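Local coordinates for deoxyhypusine synthase, putative (PDB 7L9R), which probably acts as a deoxyhypusine synthase, an NAD-dependent transferase that modifies a lysine of the translation factor eIF5A, at residues E262-G270 / A287-T295. Numbering follows the deposited sequence.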
loop_
_atom_site.group_PDB
_atom_site.type_symbol
_atom_site.label_atom_id
_atom_site.label_comp_id
_atom_site.label_asym_id
_atom_site.label_seq_id
_atom_site.Cartn_x
_atom_site.Cartn_y
_atom_site.Cartn_z
ATOM N N GLU B 262 -13.162 25.853 -20.290
ATOM C CA GLU B 262 -13.264 25.248 -18.968
ATOM C C GLU B 262 -12.866 23.782 -19.094
ATOM O O GLU B 262 -13.170 23.145 -20.104
ATOM C CB GLU B 262 -14.688 25.390 -18.408
ATOM C CG GLU B 262 -14.836 25.043 -16.935
ATOM C CD GLU B 262 -14.629 26.249 -16.039
ATOM O OE1 GLU B 262 -14.151 27.290 -16.537
ATOM O OE2 GLU B 262 -14.938 26.156 -14.834
ATOM N N THR B 263 -12.181 23.255 -18.076
ATOM C CA THR B 263 -11.608 21.913 -18.123
ATOM C C THR B 263 -12.181 21.015 -17.035
ATOM O O THR B 263 -12.320 21.428 -15.879
ATOM C CB THR B 263 -10.084 21.949 -17.959
ATOM O OG1 THR B 263 -9.755 22.452 -16.656
ATOM C CG2 THR B 263 -9.441 22.820 -19.013
ATOM N N GLY B 264 -12.489 19.783 -17.410
ATOM C CA GLY B 264 -12.822 18.749 -16.443
ATOM C C GLY B 264 -11.998 17.508 -16.700
ATOM O O GLY B 264 -11.764 17.132 -17.848
ATOM N N VAL B 265 -11.576 16.859 -15.619
ATOM C CA VAL B 265 -10.666 15.725 -15.711
ATOM C C VAL B 265 -11.197 14.593 -14.846
ATOM O O VAL B 265 -11.537 14.802 -13.676
ATOM C CB VAL B 265 -9.236 16.115 -15.292
ATOM C CG1 VAL B 265 -8.376 14.899 -15.158
ATOM C CG2 VAL B 265 -8.639 17.040 -16.327
ATOM N N ILE B 266 -11.269 13.398 -15.428
ATOM C CA ILE B 266 -11.684 12.179 -14.743
ATOM C C ILE B 266 -10.620 11.133 -15.030
ATOM O O ILE B 266 -10.389 10.783 -16.195
ATOM C CB ILE B 266 -13.063 11.686 -15.218
ATOM C CG1 ILE B 266 -14.103 12.796 -15.094
ATOM C CG2 ILE B 266 -13.502 10.448 -14.420
ATOM C CD1 ILE B 266 -15.410 12.477 -15.792
ATOM N N ILE B 267 -9.967 10.640 -13.980
ATOM C CA ILE B 267 -8.856 9.708 -14.134
ATOM C C ILE B 267 -9.143 8.474 -13.295
ATOM O O ILE B 267 -9.316 8.569 -12.074
ATOM C CB ILE B 267 -7.515 10.339 -13.727
ATOM C CG1 ILE B 267 -7.247 11.585 -14.573
ATOM C CG2 ILE B 267 -6.381 9.339 -13.921
ATOM C CD1 ILE B 267 -6.018 12.348 -14.149
ATOM N N LEU B 268 -9.168 7.319 -13.940
ATOM C CA LEU B 268 -9.418 6.055 -13.272
ATOM C C LEU B 268 -8.126 5.252 -13.295
ATOM O O LEU B 268 -7.597 4.959 -14.373
ATOM C CB LEU B 268 -10.547 5.295 -13.966
ATOM C CG LEU B 268 -11.729 6.151 -14.424
ATOM C CD1 LEU B 268 -12.716 5.321 -15.233
ATOM C CD2 LEU B 268 -12.432 6.780 -13.237
ATOM N N GLY B 269 -7.627 4.899 -12.109
ATOM C CA GLY B 269 -6.400 4.144 -11.973
ATOM C C GLY B 269 -5.183 5.043 -11.849
ATOM O O GLY B 269 -5.241 6.261 -12.034
ATOM N N GLY B 270 -4.049 4.417 -11.555
ATOM C CA GLY B 270 -2.794 5.124 -11.332
ATOM C C GLY B 270 -1.853 4.957 -12.510
ATOM O O GLY B 270 -1.743 3.868 -13.081
ATOM N N ALA B 287 -7.085 20.984 -12.892
ATOM C CA ALA B 287 -8.181 21.385 -13.754
ATOM C C ALA B 287 -9.237 22.126 -12.942
ATOM O O ALA B 287 -9.216 22.130 -11.709
ATOM C CB ALA B 287 -8.792 20.168 -14.443
ATOM N N ASP B 288 -10.170 22.772 -13.649
ATOM C CA ASP B 288 -11.272 23.436 -12.958
ATOM C C ASP B 288 -12.102 22.428 -12.176
ATOM O O ASP B 288 -12.528 22.706 -11.049
ATOM C CB ASP B 288 -12.156 24.181 -13.956
ATOM C CG ASP B 288 -11.413 25.272 -14.699
ATOM O OD1 ASP B 288 -10.836 26.169 -14.041
ATOM O OD2 ASP B 288 -11.419 25.238 -15.948
ATOM N N PHE B 289 -12.336 21.252 -12.759
ATOM C CA PHE B 289 -13.017 20.143 -12.106
ATOM C C PHE B 289 -12.182 18.883 -12.290
ATOM O O PHE B 289 -11.697 18.607 -13.392
ATOM C CB PHE B 289 -14.424 19.918 -12.682
ATOM C CG PHE B 289 -15.307 21.135 -12.641
ATOM C CD1 PHE B 289 -15.877 21.557 -11.449
ATOM C CD2 PHE B 289 -15.592 21.841 -13.801
ATOM C CE1 PHE B 289 -16.701 22.673 -11.410
ATOM C CE2 PHE B 289 -16.417 22.956 -13.771
ATOM C CZ PHE B 289 -16.971 23.375 -12.572
ATOM N N ALA B 290 -12.025 18.107 -11.220
ATOM C CA ALA B 290 -11.198 16.913 -11.307
ATOM C C ALA B 290 -11.752 15.826 -10.398
ATOM O O ALA B 290 -12.132 16.091 -9.255
ATOM C CB ALA B 290 -9.735 17.208 -10.947
ATOM N N VAL B 291 -11.804 14.608 -10.929
ATOM C CA VAL B 291 -12.198 13.423 -10.181
ATOM C C VAL B 291 -11.126 12.367 -10.403
ATOM O O VAL B 291 -10.834 12.010 -11.552
ATOM C CB VAL B 291 -13.579 12.902 -10.614
ATOM C CG1 VAL B 291 -13.885 11.550 -9.961
ATOM C CG2 VAL B 291 -14.648 13.922 -10.264
ATOM N N TYR B 292 -10.535 11.878 -9.315
ATOM C CA TYR B 292 -9.511 10.846 -9.374
ATOM C C TYR B 292 -10.027 9.632 -8.616
ATOM O O TYR B 292 -10.461 9.758 -7.467
ATOM C CB TYR B 292 -8.181 11.332 -8.768
ATOM C CG TYR B 292 -7.696 12.667 -9.295
ATOM C CD1 TYR B 292 -7.064 12.769 -10.529
ATOM C CD2 TYR B 292 -7.851 13.828 -8.547
ATOM C CE1 TYR B 292 -6.617 13.995 -11.010
ATOM C CE2 TYR B 292 -7.400 15.058 -9.017
ATOM C CZ TYR B 292 -6.784 15.136 -10.249
ATOM O OH TYR B 292 -6.339 16.358 -10.719
ATOM N N ILE B 293 -9.992 8.466 -9.258
ATOM C CA ILE B 293 -10.490 7.226 -8.667
ATOM C C ILE B 293 -9.431 6.150 -8.853
ATOM O O ILE B 293 -9.132 5.762 -9.989
ATOM C CB ILE B 293 -11.817 6.772 -9.303
ATOM C CG1 ILE B 293 -12.855 7.892 -9.270
ATOM C CG2 ILE B 293 -12.344 5.524 -8.611
ATOM C CD1 ILE B 293 -14.143 7.531 -9.965
ATOM N N ASN B 294 -8.889 5.647 -7.749
ATOM C CA ASN B 294 -7.996 4.495 -7.814
ATOM C C ASN B 294 -7.863 3.877 -6.430
ATOM O O ASN B 294 -8.278 4.451 -5.421
ATOM C CB ASN B 294 -6.622 4.876 -8.377
ATOM C CG ASN B 294 -6.004 6.049 -7.656
ATOM O OD1 ASN B 294 -5.534 5.918 -6.526
ATOM N ND2 ASN B 294 -5.985 7.205 -8.311
ATOM N N THR B 295 -7.241 2.702 -6.396
ATOM C CA THR B 295 -7.045 1.972 -5.151
ATOM C C THR B 295 -5.787 2.397 -4.405
ATOM O O THR B 295 -5.609 1.997 -3.251
ATOM C CB THR B 295 -6.989 0.461 -5.423
ATOM O OG1 THR B 295 -5.970 0.179 -6.394
ATOM C CG2 THR B 295 -8.343 -0.045 -5.936
#
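T263 and D288 exchange two bonds where strands 262-268 and 289-294 begin to pair. The backbone N of T263 gives its hydrogen to D288 OD2 (3.0 Å), reaching the anti lone pair, while D288 N returns one to T263 OG1 (3.1 Å, 167° at the hydrogen). T263 chi1 of 64° sets OG1 between its own N and carbonyl carbon, within 3.3 Å of A287 CB. The carboxylates of E262 and D288 stack with planes 18° apart, and two acceptors, E262 OE1 and D288 OD2, come within 3.5 Å.

Six backbone hydrogen bonds then join the strands in parallel register, from F289 N to T263 O through to G269 N to I293 O (2.7 Å). V265 and I267 each donate and accept, and CA-H...O contacts such as A290 CA to V265 O (3.2 Å) lie between.

Apolar packing differs by face. I267 CD1 meets the edge of the Y292 ring in its plane, 3.6 Å from CE1; that ring also stacks with H275. On the face carrying I266 and V291, L268 CD2 runs alongside I293 CD1 (3.8 Å), under helix 330-339.

These are neighbouring inner strands of a parallel sheet with helices packed on it, as in a Rossmann-like fold. The crowded carboxylates may raise the proton affinity of one of them, an effect the T263 N-H would partly offset at D288.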